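PDB 3PHS: cell wall surface anchor family protein from Streptococcus agalactiae, which serves as a minor pilin of the bacterial pilus and, through an IgG-like domain, mediates adhesion to lung epithelial cells. Local coordinates for residues L15-L20 with I127-I132; Y50-T55 with D97-G102; L20-I25 with I34-G39; W133-L138 with G198-D203. All blocks are in the same frame, centred on the assembly; numbering follows the deposited sequence.

Interaction 1. Residues L15-L20 with I127-I132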
loop_
_atom_site.group_PDB
_atom_site.type_symbol
_atom_site.label_atom_id
_atom_site.label_comp_id
_atom_site.label_asym_id
_atom_site.label_seq_id
_atom_site.Cartn_x
_atom_site.Cartn_y
_atom_site.Cartn_z
ATOM N N LEU A 15 24.579 -3.413 11.184
ATOM C CA LEU A 15 23.442 -3.967 10.457
ATOM C C LEU A 15 23.303 -3.222 9.147
ATOM O O LEU A 15 23.353 -1.990 9.131
ATOM C CB LEU A 15 22.164 -3.800 11.283
ATOM C CG LEU A 15 20.845 -4.141 10.596
ATOM C CD1 LEU A 15 20.780 -5.623 10.213
ATOM C CD2 LEU A 15 19.651 -3.767 11.489
ATOM N N THR A 16 23.117 -3.972 8.055
ATOM C CA THR A 16 22.959 -3.383 6.723
ATOM C C THR A 16 21.667 -3.910 6.157
ATOM O O THR A 16 21.484 -5.110 6.099
ATOM C CB THR A 16 24.119 -3.782 5.765
ATOM O OG1 THR A 16 25.372 -3.329 6.305
ATOM C CG2 THR A 16 23.924 -3.157 4.362
ATOM N N ILE A 17 20.764 -3.007 5.767
ATOM C CA ILE A 17 19.501 -3.404 5.144
ATOM C C ILE A 17 19.685 -3.144 3.671
ATOM O O ILE A 17 20.017 -2.026 3.292
ATOM C CB ILE A 17 18.294 -2.533 5.662
ATOM C CG1 ILE A 17 18.111 -2.594 7.195
ATOM C CG2 ILE A 17 16.996 -2.879 4.936
ATOM C CD1 ILE A 17 18.458 -3.829 7.852
ATOM N N VAL A 18 19.477 -4.164 2.837
ATOM C CA VAL A 18 19.682 -4.019 1.392
ATOM C C VAL A 18 18.334 -4.085 0.705
ATOM O O VAL A 18 17.669 -5.127 0.708
ATOM C CB VAL A 18 20.648 -5.106 0.821
ATOM C CG1 VAL A 18 21.083 -4.783 -0.626
ATOM C CG2 VAL A 18 21.897 -5.234 1.695
ATOM N N HIS A 19 17.926 -2.957 0.121
ATOM C CA HIS A 19 16.617 -2.849 -0.511
ATOM C C HIS A 19 16.718 -3.055 -2.031
ATOM O O HIS A 19 17.165 -2.161 -2.741
ATOM C CB HIS A 19 16.015 -1.465 -0.187
ATOM C CG HIS A 19 14.600 -1.296 -0.651
ATOM N ND1 HIS A 19 13.537 -1.175 0.219
ATOM C CD2 HIS A 19 14.075 -1.212 -1.899
ATOM C CE1 HIS A 19 12.415 -1.058 -0.470
ATOM N NE2 HIS A 19 12.713 -1.069 -1.759
ATOM N N LEU A 20 16.317 -4.239 -2.509
ATOM C CA LEU A 20 16.406 -4.616 -3.930
ATOM C C LEU A 20 15.034 -4.948 -4.473
ATOM O O LEU A 20 14.264 -5.677 -3.835
ATOM C CB LEU A 20 17.316 -5.845 -4.127
ATOM C CG LEU A 20 18.738 -5.716 -3.555
ATOM C CD1 LEU A 20 19.535 -7.013 -3.734
ATOM C CD2 LEU A 20 19.453 -4.529 -4.216
ATOM N N ILE A 127 20.717 -7.935 5.819
ATOM C CA ILE A 127 19.350 -8.427 5.660
ATOM C C ILE A 127 18.720 -7.827 4.410
ATOM O O ILE A 127 18.991 -6.671 4.064
ATOM C CB ILE A 127 18.453 -8.147 6.899
ATOM C CG1 ILE A 127 18.311 -6.677 7.131
ATOM C CG2 ILE A 127 18.954 -8.877 8.212
ATOM C CD1 ILE A 127 16.910 -6.337 7.418
ATOM N N TYR A 128 17.894 -8.635 3.749
ATOM C CA TYR A 128 17.235 -8.281 2.501
ATOM C C TYR A 128 15.726 -8.332 2.765
ATOM O O TYR A 128 15.138 -9.419 2.737
ATOM C CB TYR A 128 17.622 -9.269 1.387
ATOM C CG TYR A 128 19.100 -9.229 1.023
ATOM C CD1 TYR A 128 20.037 -9.953 1.768
ATOM C CD2 TYR A 128 19.557 -8.453 -0.034
ATOM C CE1 TYR A 128 21.424 -9.891 1.463
ATOM C CE2 TYR A 128 20.931 -8.392 -0.358
ATOM C CZ TYR A 128 21.849 -9.118 0.406
ATOM O OH TYR A 128 23.190 -9.078 0.097
ATOM N N PRO A 129 15.096 -7.176 3.072
ATOM C CA PRO A 129 13.653 -7.269 3.351
ATOM C C PRO A 129 12.901 -7.780 2.123
ATOM O O PRO A 129 13.376 -7.610 0.998
ATOM C CB PRO A 129 13.258 -5.819 3.674
ATOM C CG PRO A 129 14.540 -5.187 4.174
ATOM C CD PRO A 129 15.602 -5.803 3.289
ATOM N N LYS A 130 11.752 -8.410 2.346
ATOM C CA LYS A 130 10.905 -8.913 1.252
ATOM C C LYS A 130 10.119 -7.739 0.706
ATOM O O LYS A 130 9.397 -7.066 1.447
ATOM C CB LYS A 130 9.963 -10.009 1.754
ATOM C CG LYS A 130 10.723 -11.201 2.333
ATOM C CD LYS A 130 9.792 -12.277 2.909
ATOM C CE LYS A 130 10.601 -13.308 3.702
ATOM N NZ LYS A 130 9.715 -14.107 4.608
ATOM N N ILE A 131 10.318 -7.457 -0.575
ATOM C CA ILE A 131 9.829 -6.224 -1.148
ATOM C C ILE A 131 8.939 -6.554 -2.330
ATOM O O ILE A 131 9.331 -7.313 -3.204
ATOM C CB ILE A 131 11.009 -5.316 -1.585
ATOM C CG1 ILE A 131 11.742 -4.776 -0.345
ATOM C CG2 ILE A 131 10.524 -4.106 -2.433
ATOM C CD1 ILE A 131 13.210 -4.509 -0.624
ATOM N N ILE A 132 7.742 -5.982 -2.342
ATOM C CA ILE A 132 6.863 -6.151 -3.493
ATOM C C ILE A 132 6.790 -4.837 -4.259
ATOM O O ILE A 132 6.794 -3.752 -3.662
ATOM C CB ILE A 132 5.449 -6.725 -3.152
ATOM C CG1 ILE A 132 4.688 -5.810 -2.196
ATOM C CG2 ILE A 132 5.548 -8.188 -2.620
ATOM C CD1 ILE A 132 3.160 -6.059 -2.194
HETATM O O HOH W 1 15.793 -6.766 -0.372
HETATM O O HOH W 2 11.680 -7.429 -4.425
#
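Thr16 and Val18 hold Ile127 through its N-H and its carbonyl, the pattern of a parallel bridge between Ile17 and Ile127. Ile127 N donates to Thr16 O at 2.9 Å, and Val18 N returns a bond to Ile127 O at 2.8 Å; both are nearly straight. Past this point the two chains part and water takes over. One molecule donates to Val18 O (2.7 Å) and to Pro129 O, and a second donates to both Leu20 O and Ile131 O, the latter at 2.6 Å. Tyr128 O is bonded to the guanidinium of Arg27, while His19 ND1 is satisfied by the hydroxyl of Tyr47. The His19 ring, swung out by a CG anti to the backbone N (chi1 -173°), receives Ile131 CD1 squarely over the centre of one face, 3.4 Å from its centroid, a CH-pi contact. Val18 lies alongside Tyr128, its CG2 above the ring face, and Leu20 CD1 meets the same ring at its edge. On the other side of the strand, Ile17 CG2 presses tightly on Pro129 CG at 3.5 Å. Pairing the first strand in parallel with the last strand of its domain is consistent with the Ig-like, IgG-rev architecture of Gram-positive pilins.

Interaction 2. Residues Y50-T55 with D97-G102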
loop_
_atom_site.group_PDB
_atom_site.type_symbol
_atom_site.label_atom_id
_atom_site.label_comp_id
_atom_site.label_asym_id
_atom_site.label_seq_id
_atom_site.Cartn_x
_atom_site.Cartn_y
_atom_site.Cartn_z
ATOM N N TYR A 50 13.550 -0.486 15.619
ATOM C CA TYR A 50 13.051 -0.278 16.982
ATOM C C TYR A 50 13.667 -1.332 17.892
ATOM O O TYR A 50 13.462 -2.530 17.696
ATOM C CB TYR A 50 11.525 -0.327 17.002
ATOM C CG TYR A 50 10.945 0.879 16.302
ATOM C CD1 TYR A 50 10.843 0.921 14.908
ATOM C CD2 TYR A 50 10.586 2.009 17.029
ATOM C CE1 TYR A 50 10.337 2.052 14.261
ATOM C CE2 TYR A 50 10.088 3.146 16.394
ATOM C CZ TYR A 50 9.952 3.151 15.020
ATOM O OH TYR A 50 9.482 4.285 14.423
ATOM N N GLN A 51 14.480 -0.874 18.839
ATOM C CA GLN A 51 15.121 -1.768 19.800
ATOM C C GLN A 51 14.084 -2.257 20.823
ATOM O O GLN A 51 13.520 -1.452 21.565
ATOM C CB GLN A 51 16.206 -0.979 20.518
ATOM C CG GLN A 51 17.212 -1.761 21.316
ATOM C CD GLN A 51 18.226 -0.771 21.876
ATOM O OE1 GLN A 51 19.295 -0.570 21.306
ATOM N NE2 GLN A 51 17.841 -0.070 22.907
ATOM N N LEU A 52 13.841 -3.566 20.867
ATOM C CA LEU A 52 12.836 -4.116 21.793
ATOM C C LEU A 52 13.253 -3.957 23.254
ATOM O O LEU A 52 14.434 -4.047 23.573
ATOM C CB LEU A 52 12.549 -5.594 21.503
ATOM C CG LEU A 52 11.443 -5.891 20.494
ATOM C CD1 LEU A 52 11.777 -5.299 19.112
ATOM C CD2 LEU A 52 11.192 -7.384 20.408
ATOM N N LYS A 53 12.271 -3.682 24.108
ATOM C CA LYS A 53 12.488 -3.666 25.561
ATOM C C LYS A 53 12.181 -5.014 26.183
ATOM O O LYS A 53 12.722 -5.347 27.233
ATOM C CB LYS A 53 11.621 -2.591 26.222
ATOM C CG LYS A 53 11.996 -1.171 25.835
ATOM C CD LYS A 53 11.213 -0.131 26.652
ATOM C CE LYS A 53 12.063 0.500 27.752
ATOM N NZ LYS A 53 12.803 -0.486 28.618
ATOM N N SER A 54 11.332 -5.794 25.516
ATOM C CA SER A 54 10.803 -7.052 26.052
ATOM C C SER A 54 10.673 -8.075 24.941
ATOM O O SER A 54 10.362 -7.710 23.792
ATOM C CB SER A 54 9.435 -6.809 26.705
ATOM O OG SER A 54 8.843 -8.035 27.137
ATOM N N THR A 55 10.918 -9.350 25.267
ATOM C CA THR A 55 10.675 -10.437 24.313
ATOM C C THR A 55 9.694 -11.491 24.850
ATOM O O THR A 55 9.787 -12.667 24.489
ATOM C CB THR A 55 11.983 -11.141 23.872
ATOM O OG1 THR A 55 12.628 -11.725 25.013
ATOM C CG2 THR A 55 12.926 -10.157 23.191
ATOM N N ASP A 97 23.801 -4.793 21.136
ATOM C CA ASP A 97 23.332 -6.144 21.068
ATOM C C ASP A 97 21.868 -6.155 21.528
ATOM O O ASP A 97 21.513 -5.511 22.523
ATOM C CB ASP A 97 24.248 -6.998 21.950
ATOM C CG ASP A 97 24.034 -8.453 21.750
ATOM O OD1 ASP A 97 22.996 -8.940 22.232
ATOM O OD2 ASP A 97 24.881 -9.110 21.101
ATOM N N GLY A 98 20.994 -6.808 20.765
ATOM C CA GLY A 98 19.560 -6.743 21.073
ATOM C C GLY A 98 18.680 -7.319 19.983
ATOM O O GLY A 98 19.182 -7.863 19.001
ATOM N N ILE A 99 17.367 -7.210 20.177
ATOM C CA ILE A 99 16.379 -7.630 19.182
ATOM C C ILE A 99 15.764 -6.362 18.622
ATOM O O ILE A 99 15.375 -5.490 19.378
ATOM C CB ILE A 99 15.243 -8.541 19.786
ATOM C CG1 ILE A 99 15.800 -9.782 20.531
ATOM C CG2 ILE A 99 14.226 -8.958 18.702
ATOM C CD1 ILE A 99 16.835 -10.520 19.784
ATOM N N TYR A 100 15.698 -6.261 17.297
ATOM C CA TYR A 100 15.186 -5.072 16.636
ATOM C C TYR A 100 14.064 -5.428 15.674
ATOM O O TYR A 100 14.137 -6.423 14.957
ATOM C CB TYR A 100 16.278 -4.371 15.830
ATOM C CG TYR A 100 17.384 -3.815 16.689
ATOM C CD1 TYR A 100 18.387 -4.658 17.201
ATOM C CD2 TYR A 100 17.404 -2.452 17.028
ATOM C CE1 TYR A 100 19.417 -4.130 18.031
ATOM C CE2 TYR A 100 18.417 -1.925 17.851
ATOM C CZ TYR A 100 19.404 -2.771 18.346
ATOM O OH TYR A 100 20.386 -2.237 19.165
ATOM N N TYR A 101 13.041 -4.588 15.677
ATOM C CA TYR A 101 11.979 -4.650 14.700
ATOM C C TYR A 101 12.257 -3.569 13.679
ATOM O O TYR A 101 12.359 -2.394 14.034
ATOM C CB TYR A 101 10.645 -4.380 15.380
ATOM C CG TYR A 101 9.449 -4.308 14.459
ATOM C CD1 TYR A 101 8.903 -5.469 13.896
ATOM C CD2 TYR A 101 8.846 -3.080 14.173
ATOM C CE1 TYR A 101 7.785 -5.394 13.066
ATOM C CE2 TYR A 101 7.727 -2.998 13.339
ATOM C CZ TYR A 101 7.208 -4.164 12.803
ATOM O OH TYR A 101 6.100 -4.085 11.996
ATOM N N GLY A 102 12.336 -3.969 12.415
ATOM C CA GLY A 102 12.630 -3.060 11.314
ATOM C C GLY A 102 11.487 -2.977 10.318
ATOM O O GLY A 102 10.823 -3.966 10.048
HETATM O O HOH W 3 16.702 -5.643 22.478
#
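Leu52 forms the apolar centre with Ile99 and Tyr101. Its two methyl branches divide the work: CD2 meets Ile99 CG2 at 3.8 Å, the two side chains crossing obliquely, while CD1 reaches Tyr101 CB at 4.0 Å. At the margin Thr55 CG2 touches Ile99 CG1, approaching at about a right angle. Tyr50 and Tyr101 stand on one face of the sheet, where helices 60-65 and 69-75 cover them through Trp64 and Leu72; Tyr101 O lies at the edge of the Tyr50 ring, in its plane.

Beneath these side chains runs a regular antiparallel ladder joining the two central strands of a four-stranded sheet, ordered 76-83, 46-52, 98-106, 109-121, one of the layers of the Ig-like domain. Tyr50 and Tyr101 are a hydrogen-bonded pair, with Tyr50 N to Tyr101 O at 2.8 Å and Tyr101 N to Tyr50 O at 2.9 Å. Leu52 N continues the ladder to Ile99 O. Next to it a water bridges the widening strands, donating to Leu52 O and accepting from Ile99 N at 2.9 Å.

On the opposite face, Gln51 and Tyr100 make the non-hydrogen-bonded pair. An anti chi1 (-166°) lays Gln51 CG beside the tyrosine ring, CB lies 3.6 Å from CE2, and the amide plane is turned 68° from the ring. Gln51 OE1 is 2.9 Å from Tyr100 OH. Both groups are hydrogen-bonded outward, Gln51 OE1 to Gln78 NE2 and Tyr100 OH to Pro96 O.

Interaction 3. Residues L20-I25 with I34-G39; sequences LEARDI and IAPKEG
Gly39 and Leu20 bury the most surface here, well ahead of Glu38, Pro36 and Ala22. Gly39 packs its CA against Leu20 and Glu21: it is 4.0 Å from Leu20 CB and makes a CA-H...O contact with Glu21 O at 3.6 Å. A side chain at this position would run into Leu20 CB, which makes the lack of one fitting. Leu20 uses its branches separately. CD1 rests on Pro36 CG at 3.7 Å, the two side chains crossing at a slant, whereas CD2 approaches Gly39 O. Ala22 fills the next place along, its CB only 3.3 Å from Glu38 O and 4.0 Å from Pro36 CB.

Farther out the chemistry becomes polar and loose. Arg23 NH2 lies beside Glu38 CG, at the guanidinium edge, but 5.4 Å from Glu38 OE2, too far for a salt bridge; NE is instead paired with Asp26. Ile25 CD1 covers one guanidinium face. A water accepts from Lys37 NZ and donates to Ile25 O, closing the outer end. Backbone bonds from Glu21 to Thr40 and from Lys37 to Asp26 frame the contact. The arrangement is that of a long surface connection folding back on the strand it leaves, between antiparallel strands 13-21 and 40-41 of an Ig-like domain.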
loop_
_atom_site.group_PDB
_atom_site.type_symbol
_atom_site.label_atom_id
_atom_site.label_comp_id
_atom_site.label_asym_id
_atom_site.label_seq_id
_atom_site.Cartn_x
_atom_site.Cartn_y
_atom_site.Cartn_z
ATOM N N LEU A 20 16.317 -4.239 -2.509
ATOM C CA LEU A 20 16.406 -4.616 -3.930
ATOM C C LEU A 20 15.034 -4.948 -4.473
ATOM O O LEU A 20 14.264 -5.677 -3.835
ATOM C CB LEU A 20 17.316 -5.845 -4.127
ATOM C CG LEU A 20 18.738 -5.716 -3.555
ATOM C CD1 LEU A 20 19.535 -7.013 -3.734
ATOM C CD2 LEU A 20 19.453 -4.529 -4.216
ATOM N N GLU A 21 14.721 -4.413 -5.649
ATOM C CA GLU A 21 13.541 -4.857 -6.362
ATOM C C GLU A 21 13.979 -6.012 -7.258
ATOM O O GLU A 21 14.727 -5.813 -8.215
ATOM C CB GLU A 21 12.897 -3.706 -7.162
ATOM C CG GLU A 21 12.190 -2.700 -6.237
ATOM C CD GLU A 21 11.542 -1.525 -6.963
ATOM O OE1 GLU A 21 11.740 -1.355 -8.190
ATOM O OE2 GLU A 21 10.860 -0.750 -6.267
ATOM N N ALA A 22 13.519 -7.205 -6.914
ATOM C CA ALA A 22 13.920 -8.431 -7.591
ATOM C C ALA A 22 12.692 -9.102 -8.188
ATOM O O ALA A 22 11.570 -8.860 -7.740
ATOM C CB ALA A 22 14.620 -9.378 -6.593
ATOM N N ARG A 23 12.911 -9.966 -9.173
ATOM C CA ARG A 23 11.835 -10.773 -9.762
ATOM C C ARG A 23 11.541 -11.990 -8.887
ATOM O O ARG A 23 12.434 -12.486 -8.187
ATOM C CB ARG A 23 12.257 -11.274 -11.158
ATOM C CG ARG A 23 12.700 -10.188 -12.163
ATOM C CD ARG A 23 13.438 -10.802 -13.368
ATOM N NE ARG A 23 14.799 -11.265 -13.037
ATOM C CZ ARG A 23 15.684 -11.726 -13.922
ATOM N NH1 ARG A 23 15.372 -11.784 -15.209
ATOM N NH2 ARG A 23 16.890 -12.142 -13.533
ATOM N N ASP A 24 10.311 -12.504 -8.946
ATOM C CA ASP A 24 9.960 -13.668 -8.135
ATOM C C ASP A 24 10.996 -14.780 -8.362
ATOM O O ASP A 24 11.362 -15.480 -7.418
ATOM C CB ASP A 24 8.538 -14.178 -8.423
ATOM C CG ASP A 24 7.440 -13.315 -7.784
ATOM O OD1 ASP A 24 7.734 -12.260 -7.166
ATOM O OD2 ASP A 24 6.252 -13.706 -7.912
ATOM N N ILE A 25 11.493 -14.899 -9.597
ATOM C CA ILE A 25 12.497 -15.936 -9.924
ATOM C C ILE A 25 13.917 -15.680 -9.373
ATOM O O ILE A 25 14.708 -16.618 -9.243
ATOM C CB ILE A 25 12.570 -16.262 -11.445
ATOM C CG1 ILE A 25 12.950 -15.021 -12.261
ATOM C CG2 ILE A 25 11.245 -16.856 -11.912
ATOM C CD1 ILE A 25 14.138 -15.222 -13.156
ATOM N N ILE A 34 19.524 -14.227 2.994
ATOM C CA ILE A 34 19.962 -14.731 1.674
ATOM C C ILE A 34 19.688 -13.708 0.580
ATOM O O ILE A 34 18.530 -13.401 0.329
ATOM C CB ILE A 34 19.239 -16.078 1.302
ATOM C CG1 ILE A 34 19.641 -17.216 2.258
ATOM C CG2 ILE A 34 19.476 -16.451 -0.167
ATOM C CD1 ILE A 34 21.054 -17.803 2.019
ATOM N N ALA A 35 20.748 -13.204 -0.067
ATOM C CA ALA A 35 20.612 -12.262 -1.194
ATOM C C ALA A 35 19.797 -12.870 -2.334
ATOM O O ALA A 35 19.947 -14.054 -2.648
ATOM C CB ALA A 35 21.992 -11.813 -1.720
ATOM N N PRO A 36 18.924 -12.059 -2.959
ATOM C CA PRO A 36 18.340 -12.551 -4.193
ATOM C C PRO A 36 19.435 -12.678 -5.259
ATOM O O PRO A 36 20.515 -12.060 -5.145
ATOM C CB PRO A 36 17.314 -11.464 -4.579
ATOM C CG PRO A 36 17.719 -10.267 -3.849
ATOM C CD PRO A 36 18.400 -10.735 -2.575
ATOM N N LYS A 37 19.136 -13.476 -6.276
ATOM C CA LYS A 37 20.076 -13.814 -7.344
ATOM C C LYS A 37 20.394 -12.610 -8.228
ATOM O O LYS A 37 21.498 -12.490 -8.771
ATOM C CB LYS A 37 19.505 -14.978 -8.162
ATOM C CG LYS A 37 19.342 -16.261 -7.333
ATOM C CD LYS A 37 18.668 -17.377 -8.132
ATOM C CE LYS A 37 18.508 -18.653 -7.281
ATOM N NZ LYS A 37 17.875 -19.798 -8.051
ATOM N N GLU A 38 19.409 -11.725 -8.351
ATOM C CA GLU A 38 19.538 -10.470 -9.067
ATOM C C GLU A 38 18.649 -9.508 -8.296
ATOM O O GLU A 38 17.786 -9.938 -7.512
ATOM C CB GLU A 38 18.994 -10.569 -10.503
ATOM C CG GLU A 38 19.747 -11.497 -11.485
ATOM C CD GLU A 38 21.155 -11.029 -11.801
ATOM O OE1 GLU A 38 21.403 -9.800 -11.810
ATOM O OE2 GLU A 38 22.025 -11.912 -12.044
ATOM N N GLY A 39 18.825 -8.217 -8.535
ATOM C CA GLY A 39 17.973 -7.231 -7.862
ATOM C C GLY A 39 18.471 -5.826 -8.072
ATOM O O GLY A 39 19.679 -5.581 -8.075
HETATM O O HOH W 4 15.699 -19.073 -9.256
#

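Interaction 4. Residues W133-L138 with G198-D203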
loop_
_atom_site.group_PDB
_atom_site.type_symbol
_atom_site.label_atom_id
_atom_site.label_comp_id
_atom_site.label_asym_id
_atom_site.label_seq_id
_atom_site.Cartn_x
_atom_site.Cartn_y
_atom_site.Cartn_z
ATOM N N TRP A 133 6.736 -4.946 -5.581
ATOM C CA TRP A 133 6.838 -3.767 -6.446
ATOM C C TRP A 133 6.112 -3.915 -7.779
ATOM O O TRP A 133 5.818 -2.916 -8.392
ATOM C CB TRP A 133 8.317 -3.427 -6.715
ATOM C CG TRP A 133 9.059 -4.553 -7.360
ATOM C CD1 TRP A 133 9.739 -5.556 -6.724
ATOM C CD2 TRP A 133 9.174 -4.810 -8.762
ATOM N NE1 TRP A 133 10.282 -6.418 -7.655
ATOM C CE2 TRP A 133 9.951 -5.979 -8.912
ATOM C CE3 TRP A 133 8.695 -4.163 -9.912
ATOM C CZ2 TRP A 133 10.267 -6.517 -10.172
ATOM C CZ3 TRP A 133 9.014 -4.710 -11.171
ATOM C CH2 TRP A 133 9.784 -5.863 -11.282
ATOM N N SER A 134 5.855 -5.150 -8.223
ATOM C CA SER A 134 5.249 -5.399 -9.552
ATOM C C SER A 134 3.833 -4.832 -9.623
ATOM O O SER A 134 3.026 -5.019 -8.697
ATOM C CB SER A 134 5.225 -6.909 -9.837
ATOM O OG SER A 134 6.533 -7.367 -10.165
ATOM N N THR A 135 3.506 -4.166 -10.732
ATOM C CA THR A 135 2.211 -3.453 -10.806
ATOM C C THR A 135 1.182 -4.145 -11.697
ATOM O O THR A 135 1.520 -4.963 -12.534
ATOM C CB THR A 135 2.374 -1.986 -11.269
ATOM O OG1 THR A 135 2.899 -1.940 -12.615
ATOM C CG2 THR A 135 3.284 -1.202 -10.300
ATOM N N GLY A 136 -0.084 -3.810 -11.489
ATOM C CA GLY A 136 -1.125 -4.139 -12.458
ATOM C C GLY A 136 -2.090 -2.975 -12.489
ATOM O O GLY A 136 -1.828 -1.934 -11.908
ATOM N N GLU A 137 -3.235 -3.176 -13.128
ATOM C CA GLU A 137 -4.100 -2.064 -13.475
ATOM C C GLU A 137 -5.538 -2.309 -13.019
ATOM O O GLU A 137 -5.990 -3.442 -12.882
ATOM C CB GLU A 137 -4.003 -1.837 -15.002
ATOM C CG GLU A 137 -5.201 -1.231 -15.712
ATOM C CD GLU A 137 -5.076 -1.323 -17.233
ATOM O OE1 GLU A 137 -4.042 -0.879 -17.782
ATOM O OE2 GLU A 137 -6.007 -1.859 -17.880
ATOM N N LEU A 138 -6.236 -1.207 -12.772
ATOM C CA LEU A 138 -7.652 -1.233 -12.448
ATOM C C LEU A 138 -8.393 -0.666 -13.643
ATOM O O LEU A 138 -7.982 0.357 -14.187
ATOM C CB LEU A 138 -7.912 -0.330 -11.246
ATOM C CG LEU A 138 -9.350 0.072 -10.924
ATOM C CD1 LEU A 138 -10.158 -1.193 -10.576
ATOM C CD2 LEU A 138 -9.346 1.072 -9.764
ATOM N N GLY A 198 -0.054 0.945 -13.022
ATOM C CA GLY A 198 1.080 1.243 -12.154
ATOM C C GLY A 198 0.719 1.129 -10.674
ATOM O O GLY A 198 1.332 1.804 -9.836
ATOM N N LEU A 199 -0.284 0.306 -10.352
ATOM C CA LEU A 199 -0.623 0.021 -8.949
ATOM C C LEU A 199 0.097 -1.243 -8.501
ATOM O O LEU A 199 -0.053 -2.301 -9.104
ATOM C CB LEU A 199 -2.138 -0.150 -8.741
ATOM C CG LEU A 199 -2.962 1.137 -8.972
ATOM C CD1 LEU A 199 -4.424 0.811 -9.243
ATOM C CD2 LEU A 199 -2.827 2.115 -7.813
ATOM N N ILE A 200 0.863 -1.145 -7.417
ATOM C CA ILE A 200 1.530 -2.340 -6.931
ATOM C C ILE A 200 0.462 -3.339 -6.526
ATOM O O ILE A 200 -0.555 -2.963 -5.916
ATOM C CB ILE A 200 2.493 -2.043 -5.760
ATOM C CG1 ILE A 200 3.567 -1.063 -6.226
ATOM C CG2 ILE A 200 3.108 -3.374 -5.235
ATOM C CD1 ILE A 200 4.506 -0.557 -5.104
ATOM N N HIS A 201 0.676 -4.607 -6.862
ATOM C CA HIS A 201 -0.315 -5.647 -6.572
ATOM C C HIS A 201 -0.665 -5.727 -5.077
ATOM O O HIS A 201 0.197 -5.535 -4.199
ATOM C CB HIS A 201 0.089 -7.007 -7.174
ATOM C CG HIS A 201 1.300 -7.635 -6.547
ATOM N ND1 HIS A 201 1.215 -8.524 -5.495
ATOM C CD2 HIS A 201 2.618 -7.523 -6.838
ATOM C CE1 HIS A 201 2.430 -8.919 -5.154
ATOM N NE2 HIS A 201 3.300 -8.336 -5.960
ATOM N N GLY A 202 -1.945 -5.974 -4.796
ATOM C CA GLY A 202 -2.453 -5.949 -3.415
ATOM C C GLY A 202 -3.874 -5.436 -3.342
ATOM O O GLY A 202 -4.545 -5.276 -4.374
ATOM N N ASP A 203 -4.330 -5.135 -2.126
ATOM C CA ASP A 203 -5.741 -4.805 -1.904
ATOM C C ASP A 203 -5.977 -3.319 -1.754
ATOM O O ASP A 203 -5.246 -2.621 -1.028
ATOM C CB ASP A 203 -6.277 -5.566 -0.679
ATOM C CG ASP A 203 -6.305 -7.066 -0.892
ATOM O OD1 ASP A 203 -6.256 -7.515 -2.063
ATOM O OD2 ASP A 203 -6.373 -7.794 0.134
HETATM O O HOH W 5 6.550 -7.632 -6.614
HETATM O O HOH W 6 0.473 -1.642 -14.106
#
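Ser134 and Gly136 make the three direct hydrogen bonds to the facing segment. His201 N donates to Ser134 O at 3.0 Å; Gly136 N gives a bond to Leu199 O at 2.8 Å and its own carbonyl accepts Leu199 N, completing a hydrogen-bonded antiparallel pair. Between them Thr135 and Ile200 draw close, CA to CA 4.1 Å, yet their side chains diverge. Thr135 CA comes within 3.1 Å of Leu199 O, and its CG2 sits against Gly198 C at 3.5 Å. Ile200 CG1 meets Trp133 O.

In His201, chi1 (68°) sets CG between the backbone N and the carbonyl carbon; CD2 lies 3.1 Å from Ser134 O, which is near the ring plane. A water accepting from Trp133 N lies at that ring's edge, weakly bonded to NE2. Another water joins Thr135 OG1 to Gly198 N. The positive phi of Gly198 suits glycine. Trp133 is held from outside by the bond of its NE1 to Ala22 O.

Leu138 CB touches Leu199 CD1, and both leucines pack on Ile226 of strand 221-226. Strand 135-146, in the prealbumin-like domain, pairs with strand 193-200 antiparallel and with strand 231-240 parallel.

Interaction 1 is the buried member of the set, interactions 2 and 4 are partly buried, and interaction 3 lies at the surface. Interactions 1 and 3 share Leu20 and strand 13-21, and Tyr128 packs on Ala35 and Pro36 between them. Interaction 2 sits in the other sheet of the same domain, its centre about 18 Å from that of interaction 1. Interaction 4 belongs to the second domain but touches both 1 and 3, through Ile132 on His201 and through Trp133 and Ala22. Ladder bonds dominate 2 and 4, a short bridge extended by water marks 1, and 3 relies on apolar contact and one water.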